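Long-range contacts in iminosuccinate reductase (Paracoccus denitrificans, PDB 6RQA), which catalyses the NADH-dependent reduction of iminosuccinate to L-aspartate, which regenerates the amino group donor of the beta-hydroxyaspartate cycle during growth on glycolate and glyoxylate: residues A[24-29]-A[335-340]; A[31-36]-A[328-333]; A[142-147]-A[212-217]; A[234-239]-A[306-311]. All coordinates share one frame; numbering follows the deposited sequence.

Interaction 1 (A[24-29]-A[335-340]); sequences VVAEKE and VAQEVE
An antiparallel pairing of the first and last strands of the chain is made here by Val24 and Gln337, a hydrogen-bonded pair. Val24 N donates to Gln337 O at 2.8 Å along a bent path (137° at the hydrogen), and Gln337 N returns a straighter bond to Val24 O at 2.9 Å. Both side chains leave on one face of the sheet, where CG2 of Val24, lying beside its backbone N, meets CG2 of Val339 at 3.9 Å. Where the strands part, a water bridges them: it accepts from Ala26 N and Gln337 NE2, and donates to Val335 O at 2.8 Å. Gln337 NE2 also bonds to Glu340 O of the second subunit, which ties this edge to the dimer partner. Farther along, a bend at chi2 (-69°) folds the carboxylate of Glu29 back so that OE1 lies 3.6 Å from CG1 of Val335, while OE2 takes a salt bridge from Lys28 NZ. Strand 22-25 is thus flanked by the C-terminal strand 337-339, as expected of the domain that ornithine cyclodeaminase/mu-crystallin proteins assemble from both ends of the chain and use for dimerisation.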
# COMPACT_ATOMS: atom_id res chain seq x y z
N VAL A 24 6.08 -17.55 6.16
CA VAL A 24 7.02 -16.90 5.25
C VAL A 24 7.51 -17.93 4.25
O VAL A 24 7.96 -19.02 4.64
CB VAL A 24 8.22 -16.27 5.99
CG1 VAL A 24 9.21 -15.69 4.99
CG2 VAL A 24 7.75 -15.19 6.96
N VAL A 25 7.41 -17.60 2.96
CA VAL A 25 7.89 -18.46 1.89
C VAL A 25 9.02 -17.73 1.18
O VAL A 25 8.79 -16.71 0.51
CB VAL A 25 6.78 -18.83 0.90
CG1 VAL A 25 7.30 -19.81 -0.14
CG2 VAL A 25 5.58 -19.41 1.64
N ALA A 26 10.25 -18.23 1.34
CA ALA A 26 11.41 -17.60 0.75
C ALA A 26 11.35 -17.66 -0.78
O ALA A 26 10.69 -18.52 -1.37
CB ALA A 26 12.70 -18.26 1.24
N GLU A 27 12.06 -16.72 -1.41
CA GLU A 27 12.07 -16.65 -2.87
C GLU A 27 12.65 -17.91 -3.49
O GLU A 27 12.20 -18.36 -4.55
CB GLU A 27 12.85 -15.41 -3.32
CG GLU A 27 13.04 -15.30 -4.83
CD GLU A 27 11.78 -14.86 -5.55
OE1 GLU A 27 10.81 -14.46 -4.88
OE2 GLU A 27 11.76 -14.92 -6.80
N LYS A 28 13.66 -18.50 -2.83
CA LYS A 28 14.34 -19.66 -3.40
C LYS A 28 13.45 -20.89 -3.47
O LYS A 28 13.78 -21.83 -4.20
CB LYS A 28 15.61 -19.97 -2.60
CG LYS A 28 15.35 -20.41 -1.17
CD LYS A 28 16.64 -20.50 -0.38
CE LYS A 28 16.42 -21.04 1.02
NZ LYS A 28 15.94 -22.45 1.00
N GLU A 29 12.35 -20.91 -2.73
CA GLU A 29 11.44 -22.06 -2.73
C GLU A 29 10.38 -21.98 -3.81
O GLU A 29 9.70 -22.98 -4.06
CB GLU A 29 10.77 -22.19 -1.36
CG GLU A 29 11.73 -22.25 -0.19
CD GLU A 29 12.53 -23.54 -0.15
OE1 GLU A 29 12.10 -24.54 -0.77
OE2 GLU A 29 13.60 -23.56 0.50
N VAL A 335 8.10 -26.26 3.57
CA VAL A 335 9.08 -25.21 3.36
C VAL A 335 8.51 -23.84 3.73
O VAL A 335 9.05 -22.81 3.32
CB VAL A 335 9.61 -25.22 1.92
CG1 VAL A 335 10.30 -26.55 1.63
CG2 VAL A 335 8.48 -24.98 0.93
N ALA A 336 7.42 -23.81 4.50
CA ALA A 336 6.81 -22.57 4.95
C ALA A 336 7.29 -22.27 6.36
O ALA A 336 6.99 -23.03 7.30
CB ALA A 336 5.29 -22.66 4.90
N GLN A 337 8.02 -21.17 6.52
CA GLN A 337 8.57 -20.80 7.82
C GLN A 337 7.49 -20.21 8.70
O GLN A 337 6.81 -19.25 8.31
CB GLN A 337 9.72 -19.81 7.65
CG GLN A 337 10.80 -20.25 6.68
CD GLN A 337 11.90 -19.22 6.51
OE1 GLN A 337 12.64 -18.93 7.45
NE2 GLN A 337 12.00 -18.65 5.32
N GLU A 338 7.32 -20.77 9.89
CA GLU A 338 6.36 -20.26 10.87
C GLU A 338 7.06 -19.21 11.73
O GLU A 338 8.03 -19.52 12.43
CB GLU A 338 5.81 -21.39 11.73
CG GLU A 338 5.34 -22.60 10.94
CD GLU A 338 4.86 -23.73 11.84
OE1 GLU A 338 4.30 -23.43 12.92
OE2 GLU A 338 5.04 -24.91 11.46
N VAL A 339 6.56 -17.98 11.68
CA VAL A 339 7.16 -16.85 12.39
C VAL A 339 6.11 -16.22 13.27
O VAL A 339 4.98 -15.97 12.83
CB VAL A 339 7.75 -15.82 11.41
CG1 VAL A 339 8.43 -14.70 12.16
CG2 VAL A 339 8.73 -16.49 10.45
N GLU A 340 6.47 -15.94 14.52
CA GLU A 340 5.55 -15.30 15.45
C GLU A 340 5.58 -13.79 15.26
O GLU A 340 6.66 -13.19 15.20
CB GLU A 340 5.92 -15.66 16.89
CG GLU A 340 4.95 -15.10 17.93
CD GLU A 340 5.33 -15.49 19.35
OE1 GLU A 340 6.41 -16.09 19.53
OE2 GLU A 340 4.55 -15.19 20.27
O HOH W 1 10.71 -20.54 3.24

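Interaction 2 (A[31-36]-A[328-333]); sequences AGLMTP and ELAKHK
With CG turned anti to the carbonyl carbon (chi1 -64°) and the chain continued nearly straight at chi2 (170°), Leu33 sends its isobutyl group to helix 316-333, where the two methyls take different partners. CD1 rests on the side of the helix at Ala330, 3.9 Å from CB of that alanine. CD2 is held between two other residues: it lies 3.9 Å from CB of Leu329 and 3.6 Å from CD of Lys333. Since Leu329 and Lys333 are one turn apart, this methyl bridges successive turns of the helix. Leu33 and Leu329 run past each other in opposite directions, which carries CD1 of Leu329 back to the backbone of Leu33, near its carbonyl oxygen.

The contact joins the short, weakly bonded helix 30-33, which follows the N-terminal strand 22-25, to the last turns of the long C-terminal helix 316-333, two parts of the fold that come from opposite ends of the sequence. Around it the apolar patch widens: Leu33 also touches Val326 and Val335, and Met34 packs on Val322, Ala325 and Val326.

Lys333 closes the exposed side of the contact. Its chain is extended throughout, starting from a CG anti to the backbone N (chi1 -169°), so that its methylenes cover the leucine methyl while NZ arrives 3.7 Å from the carbonyl O of Gly32, without a hydrogen bond. Beyond Met34 the chain turns into helix 36-51, for which Thr35 is the N-cap, its OG1 accepting from Ala38 N.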
# COMPACT_ATOMS: atom_id res chain seq x y z
N ALA A 31 10.46 -21.75 -7.12
CA ALA A 31 10.65 -22.56 -8.32
C ALA A 31 10.25 -24.02 -8.08
O ALA A 31 9.63 -24.65 -8.94
CB ALA A 31 12.10 -22.48 -8.79
N GLY A 32 10.59 -24.56 -6.91
CA GLY A 32 10.24 -25.93 -6.59
C GLY A 32 8.79 -26.15 -6.22
O GLY A 32 8.39 -27.31 -6.03
N LEU A 33 8.01 -25.09 -6.11
CA LEU A 33 6.60 -25.17 -5.75
C LEU A 33 5.66 -24.85 -6.90
O LEU A 33 4.67 -25.56 -7.09
CB LEU A 33 6.29 -24.23 -4.58
CG LEU A 33 6.99 -24.55 -3.25
CD1 LEU A 33 6.79 -23.42 -2.26
CD2 LEU A 33 6.47 -25.86 -2.69
N MET A 34 5.95 -23.82 -7.68
CA MET A 34 5.07 -23.39 -8.75
C MET A 34 5.40 -24.09 -10.06
O MET A 34 6.56 -24.40 -10.35
CB MET A 34 5.15 -21.88 -8.94
CG MET A 34 3.98 -21.13 -8.34
SD MET A 34 2.43 -21.55 -9.15
CE MET A 34 1.26 -21.23 -7.84
N THR A 35 4.36 -24.35 -10.84
CA THR A 35 4.45 -24.88 -12.19
C THR A 35 3.63 -23.98 -13.10
O THR A 35 2.72 -23.28 -12.64
CB THR A 35 3.92 -26.32 -12.26
OG1 THR A 35 2.53 -26.34 -11.95
CG2 THR A 35 4.67 -27.22 -11.29
N PRO A 36 3.95 -23.96 -14.40
CA PRO A 36 3.12 -23.16 -15.33
C PRO A 36 1.66 -23.57 -15.33
O PRO A 36 0.79 -22.73 -15.60
CB PRO A 36 3.79 -23.41 -16.68
CG PRO A 36 5.21 -23.71 -16.34
CD PRO A 36 5.15 -24.49 -15.06
N GLU A 328 -0.03 -22.63 0.12
CA GLU A 328 -0.65 -23.94 0.29
C GLU A 328 0.35 -25.05 0.01
O GLU A 328 0.45 -26.02 0.78
CB GLU A 328 -1.87 -24.07 -0.63
CG GLU A 328 -2.94 -23.00 -0.44
CD GLU A 328 -3.89 -23.30 0.71
OE1 GLU A 328 -3.48 -24.00 1.66
OE2 GLU A 328 -5.04 -22.82 0.66
N LEU A 329 1.10 -24.94 -1.08
CA LEU A 329 2.09 -25.95 -1.41
C LEU A 329 3.24 -25.95 -0.41
O LEU A 329 3.77 -27.01 -0.05
CB LEU A 329 2.62 -25.73 -2.83
CG LEU A 329 1.58 -25.85 -3.95
CD1 LEU A 329 2.10 -25.23 -5.23
CD2 LEU A 329 1.20 -27.31 -4.16
N ALA A 330 3.65 -24.76 0.05
CA ALA A 330 4.75 -24.67 1.00
C ALA A 330 4.41 -25.36 2.32
O ALA A 330 5.27 -25.98 2.94
CB ALA A 330 5.13 -23.21 1.23
N LYS A 331 3.15 -25.25 2.76
CA LYS A 331 2.74 -25.95 3.97
C LYS A 331 2.74 -27.46 3.77
O LYS A 331 3.05 -28.20 4.70
CB LYS A 331 1.36 -25.47 4.42
CG LYS A 331 1.33 -24.04 4.92
CD LYS A 331 0.01 -23.72 5.62
CE LYS A 331 -1.16 -23.76 4.65
NZ LYS A 331 -2.45 -23.45 5.34
N HIS A 332 2.39 -27.92 2.57
CA HIS A 332 2.42 -29.35 2.28
C HIS A 332 3.85 -29.86 2.17
O HIS A 332 4.20 -30.89 2.76
CB HIS A 332 1.64 -29.64 1.00
CG HIS A 332 1.72 -31.07 0.56
ND1 HIS A 332 2.30 -31.45 -0.63
CD2 HIS A 332 1.30 -32.21 1.15
CE1 HIS A 332 2.23 -32.76 -0.76
NE2 HIS A 332 1.63 -33.25 0.31
N LYS A 333 4.69 -29.15 1.42
CA LYS A 333 6.08 -29.56 1.25
C LYS A 333 6.89 -29.36 2.52
O LYS A 333 7.95 -29.99 2.67
CB LYS A 333 6.71 -28.81 0.08
CG LYS A 333 8.06 -29.34 -0.36
CD LYS A 333 8.61 -28.56 -1.54
CE LYS A 333 9.95 -29.11 -2.00
NZ LYS A 333 10.45 -28.41 -3.21

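Interaction 3 (A[142-147]-A[212-217]); sequences YLAPKG and ADVIVS
Ala144 sets its CB against CG2 of Val214 at 3.7 Å, a methyl-to-methyl contact at the start of a strand. Val214 places CG1 anti to its backbone N (chi1 174°), and this leaves CG2 as the branch that turns to the loop. The ring of Pro145 continues the patch: its CD lies 4.3 Å from the same valine methyl, and it also approaches the backbone of Asp213, with Pro145 CD 3.6 Å from Asp213 O and CG hardly farther. No hydrogen bond spans the two segments; the join is made by small apolar groups and by CD and CG of a proline lying against a peptide carbonyl oxygen.

In the fold, this is where the chain leaves helix 125-143 and enters the NAD-binding domain, a Rossmann-type parallel sheet in which strand 214-217 runs between strands 150-154 and 235-239. Leu143 and Pro145 both reach His236 on the latter strand, so the loop leans on two adjacent strands.

Asp213 points toward the loop, but its OD2 is bonded just beyond it, accepting from the backbone N of both Lys149 and Val150, two donors that would help to stabilise a carboxylate at the beginning of strand 150-154. The side chain of Val214 is about 10 Å from that of Met240, one of the residues that bind NAD+.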
# COMPACT_ATOMS: atom_id res chain seq x y z
N TYR A 142 -8.42 -18.67 -24.73
CA TYR A 142 -9.78 -18.20 -24.99
C TYR A 142 -9.91 -17.29 -26.21
O TYR A 142 -11.03 -16.99 -26.61
CB TYR A 142 -10.33 -17.47 -23.76
CG TYR A 142 -10.66 -18.39 -22.60
CD1 TYR A 142 -11.87 -19.06 -22.54
CD2 TYR A 142 -9.75 -18.59 -21.56
CE1 TYR A 142 -12.18 -19.90 -21.49
CE2 TYR A 142 -10.05 -19.43 -20.50
CZ TYR A 142 -11.26 -20.08 -20.47
OH TYR A 142 -11.56 -20.92 -19.42
N LEU A 143 -8.80 -16.84 -26.81
CA LEU A 143 -8.87 -15.90 -27.92
C LEU A 143 -8.02 -16.27 -29.13
O LEU A 143 -8.19 -15.63 -30.18
CB LEU A 143 -8.48 -14.49 -27.46
CG LEU A 143 -9.28 -13.88 -26.30
CD1 LEU A 143 -8.64 -12.58 -25.85
CD2 LEU A 143 -10.73 -13.66 -26.70
N ALA A 144 -7.13 -17.25 -29.03
CA ALA A 144 -6.26 -17.57 -30.15
C ALA A 144 -7.07 -18.13 -31.32
O ALA A 144 -8.10 -18.78 -31.13
CB ALA A 144 -5.20 -18.58 -29.74
N PRO A 145 -6.63 -17.88 -32.56
CA PRO A 145 -7.32 -18.45 -33.72
C PRO A 145 -7.31 -19.97 -33.68
O PRO A 145 -6.40 -20.59 -33.12
CB PRO A 145 -6.51 -17.91 -34.91
CG PRO A 145 -5.83 -16.69 -34.38
CD PRO A 145 -5.52 -16.99 -32.95
N LYS A 146 -8.34 -20.56 -34.27
CA LYS A 146 -8.48 -22.01 -34.28
C LYS A 146 -7.32 -22.65 -35.03
O LYS A 146 -7.08 -22.34 -36.20
CB LYS A 146 -9.81 -22.40 -34.91
CG LYS A 146 -10.40 -21.35 -35.85
CD LYS A 146 -11.62 -20.66 -35.23
CE LYS A 146 -11.28 -19.28 -34.67
NZ LYS A 146 -10.92 -18.32 -35.75
N GLY A 147 -6.60 -23.53 -34.34
CA GLY A 147 -5.46 -24.21 -34.94
C GLY A 147 -4.25 -23.32 -35.14
O GLY A 147 -3.64 -23.35 -36.21
N ALA A 212 2.76 -15.27 -37.77
CA ALA A 212 2.49 -15.69 -36.40
C ALA A 212 0.99 -15.63 -36.13
O ALA A 212 0.37 -14.57 -36.25
CB ALA A 212 3.24 -14.80 -35.40
N ASP A 213 0.41 -16.78 -35.78
CA ASP A 213 -1.00 -16.84 -35.43
C ASP A 213 -1.26 -16.27 -34.04
O ASP A 213 -2.32 -15.67 -33.81
CB ASP A 213 -1.50 -18.28 -35.52
CG ASP A 213 -1.09 -18.96 -36.81
OD1 ASP A 213 -1.12 -18.29 -37.87
OD2 ASP A 213 -0.74 -20.16 -36.77
N VAL A 214 -0.32 -16.45 -33.12
CA VAL A 214 -0.37 -15.86 -31.79
C VAL A 214 0.89 -15.04 -31.60
O VAL A 214 2.00 -15.53 -31.82
CB VAL A 214 -0.50 -16.94 -30.69
CG1 VAL A 214 -0.41 -16.30 -29.31
CG2 VAL A 214 -1.81 -17.69 -30.84
N ILE A 215 0.72 -13.79 -31.18
CA ILE A 215 1.83 -12.86 -30.98
C ILE A 215 1.83 -12.43 -29.52
O ILE A 215 0.79 -12.04 -28.98
CB ILE A 215 1.73 -11.64 -31.91
CG1 ILE A 215 1.78 -12.08 -33.38
CG2 ILE A 215 2.85 -10.65 -31.61
CD1 ILE A 215 1.68 -10.93 -34.36
N VAL A 216 3.00 -12.51 -28.89
CA VAL A 216 3.19 -12.09 -27.50
C VAL A 216 4.33 -11.08 -27.47
O VAL A 216 5.47 -11.43 -27.79
CB VAL A 216 3.48 -13.28 -26.57
CG1 VAL A 216 3.82 -12.78 -25.18
CG2 VAL A 216 2.29 -14.22 -26.53
N SER A 217 4.02 -9.85 -27.08
CA SER A 217 5.01 -8.79 -26.96
C SER A 217 5.25 -8.50 -25.48
O SER A 217 4.30 -8.39 -24.70
CB SER A 217 4.54 -7.52 -27.68
OG SER A 217 3.29 -7.07 -27.17

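Interaction 4 (A[234-239]-A[306-311]); sequences PTHIAA and EVTIFD
His236 and Thr308 meet with their side chains crossed at about a right angle, on the same face of two neighbouring parallel strands. The hydroxyl OG1 of Thr308 comes to the imidazole at its edge, near the ring plane, and hydrogen-bonds to ND1 of His236 at 2.9 Å; chi1 of Thr308 (59°) sets OG1 between backbone N and carbonyl carbon, where the ring can reach it. Phe310 points the same way as His236 and lies alongside, its CB 3.9 Å from CE1 of the imidazole, again at the ring edge, before its phenyl group turns away. On the other face, contacts among Ile237, Val307 and Ile309 are apolar: Ile237 crosses Val307 obliquely, CD1 to CG1 at 4.0 Å, and CG1 of Ile309 packs against CB of Ile237. A parallel ladder, with Ile237 N bonded to Thr308 O at 2.7 Å, weakens at Ala239, just before the strands lead into Met240 and Gly312, which bind NAD+. His236 NE2 bonds to Ser139 OG of helix 125-143, which covers this face; Leu250 of strand 248-250 packs on the two isoleucines, and strands 214-217 and 259-262 flank the pair within the Rossmann-type sheet.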
# COMPACT_ATOMS: atom_id res chain seq x y z
N PRO A 234 -5.87 -14.05 -39.52
CA PRO A 234 -6.29 -14.22 -38.12
C PRO A 234 -5.09 -14.23 -37.19
O PRO A 234 -4.14 -15.00 -37.37
CB PRO A 234 -7.02 -15.57 -38.13
CG PRO A 234 -7.42 -15.78 -39.55
CD PRO A 234 -6.33 -15.16 -40.38
N THR A 235 -5.14 -13.37 -36.17
CA THR A 235 -4.02 -13.19 -35.26
C THR A 235 -4.54 -12.76 -33.89
O THR A 235 -5.44 -11.92 -33.80
CB THR A 235 -3.03 -12.14 -35.79
OG1 THR A 235 -2.52 -12.57 -37.06
CG2 THR A 235 -1.87 -11.95 -34.83
N HIS A 236 -3.98 -13.35 -32.84
CA HIS A 236 -4.20 -12.90 -31.47
C HIS A 236 -2.91 -12.29 -30.94
O HIS A 236 -1.85 -12.93 -31.00
CB HIS A 236 -4.65 -14.05 -30.57
CG HIS A 236 -4.63 -13.71 -29.11
ND1 HIS A 236 -5.37 -12.67 -28.58
CD2 HIS A 236 -3.95 -14.25 -28.07
CE1 HIS A 236 -5.15 -12.59 -27.28
NE2 HIS A 236 -4.30 -13.55 -26.95
N ILE A 237 -3.00 -11.07 -30.43
CA ILE A 237 -1.84 -10.32 -29.95
C ILE A 237 -1.98 -10.16 -28.45
O ILE A 237 -2.89 -9.48 -27.96
CB ILE A 237 -1.72 -8.96 -30.64
CG1 ILE A 237 -1.75 -9.13 -32.16
CG2 ILE A 237 -0.44 -8.26 -30.21
CD1 ILE A 237 -1.72 -7.82 -32.92
N ALA A 238 -1.08 -10.79 -27.70
CA ALA A 238 -1.04 -10.66 -26.24
C ALA A 238 -0.01 -9.59 -25.90
O ALA A 238 1.18 -9.86 -25.74
CB ALA A 238 -0.71 -11.99 -25.59
N ALA A 239 -0.48 -8.34 -25.80
CA ALA A 239 0.39 -7.21 -25.48
C ALA A 239 0.59 -7.15 -23.98
O ALA A 239 -0.34 -6.80 -23.23
CB ALA A 239 -0.22 -5.91 -26.02
N GLU A 306 -10.79 -10.67 -37.02
CA GLU A 306 -9.52 -11.11 -37.59
C GLU A 306 -8.33 -10.86 -36.67
O GLU A 306 -7.35 -11.59 -36.73
CB GLU A 306 -9.28 -10.42 -38.94
CG GLU A 306 -9.28 -8.91 -38.88
CD GLU A 306 -8.88 -8.27 -40.19
OE1 GLU A 306 -8.31 -8.99 -41.05
OE2 GLU A 306 -9.13 -7.06 -40.37
N VAL A 307 -8.40 -9.83 -35.82
CA VAL A 307 -7.32 -9.51 -34.90
C VAL A 307 -7.91 -9.28 -33.52
O VAL A 307 -8.80 -8.44 -33.35
CB VAL A 307 -6.53 -8.27 -35.35
CG1 VAL A 307 -5.46 -7.92 -34.33
CG2 VAL A 307 -5.90 -8.50 -36.72
N THR A 308 -7.42 -10.03 -32.54
CA THR A 308 -7.78 -9.84 -31.14
C THR A 308 -6.54 -9.42 -30.36
O THR A 308 -5.42 -9.85 -30.66
CB THR A 308 -8.37 -11.12 -30.52
OG1 THR A 308 -7.42 -12.18 -30.63
CG2 THR A 308 -9.65 -11.51 -31.23
N ILE A 309 -6.74 -8.56 -29.36
CA ILE A 309 -5.66 -8.04 -28.54
C ILE A 309 -6.06 -8.19 -27.07
O ILE A 309 -7.18 -7.84 -26.69
CB ILE A 309 -5.33 -6.57 -28.86
CG1 ILE A 309 -4.80 -6.44 -30.29
CG2 ILE A 309 -4.32 -6.02 -27.87
CD1 ILE A 309 -4.45 -5.02 -30.67
N PHE A 310 -5.14 -8.71 -26.26
CA PHE A 310 -5.29 -8.73 -24.81
C PHE A 310 -4.29 -7.74 -24.22
O PHE A 310 -3.07 -7.94 -24.34
CB PHE A 310 -5.07 -10.12 -24.24
CG PHE A 310 -4.91 -10.14 -22.75
CD1 PHE A 310 -5.96 -9.77 -21.92
CD2 PHE A 310 -3.71 -10.52 -22.17
CE1 PHE A 310 -5.82 -9.77 -20.55
CE2 PHE A 310 -3.56 -10.53 -20.79
CZ PHE A 310 -4.62 -10.16 -19.98
N ASP A 311 -4.80 -6.69 -23.58
CA ASP A 311 -3.96 -5.64 -23.00
C ASP A 311 -3.64 -6.01 -21.56
O ASP A 311 -4.29 -5.58 -20.61
CB ASP A 311 -4.66 -4.29 -23.10
CG ASP A 311 -3.73 -3.13 -22.79
OD1 ASP A 311 -2.52 -3.36 -22.60
OD2 ASP A 311 -4.22 -1.98 -22.72
O HOH W 2 -0.07 -4.23 -22.11

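How the interactions relate
The four contacts fall into two pairs, one in each domain. Interactions 1 and 2 touch through Val335 and Ala330 and join consecutive elements from the two ends of the chain, strand to strand in interaction 1 and helix to helix in interaction 2; interaction 1 alone reaches the second subunit. Some 30 to 39 Å away, centre to centre, interactions 3 and 4 share the NAD-binding sheet, where strands 214-217 and 235-239 are neighbours. Interactions 1, 2 and 3 are partly buried; interaction 4 alone is buried, built on a backbone ladder and a polar pair, whereas interaction 3 is a loop resting on that sheet. Interactions 2 and 3 lack hydrogen bonds between segments and rely on packing.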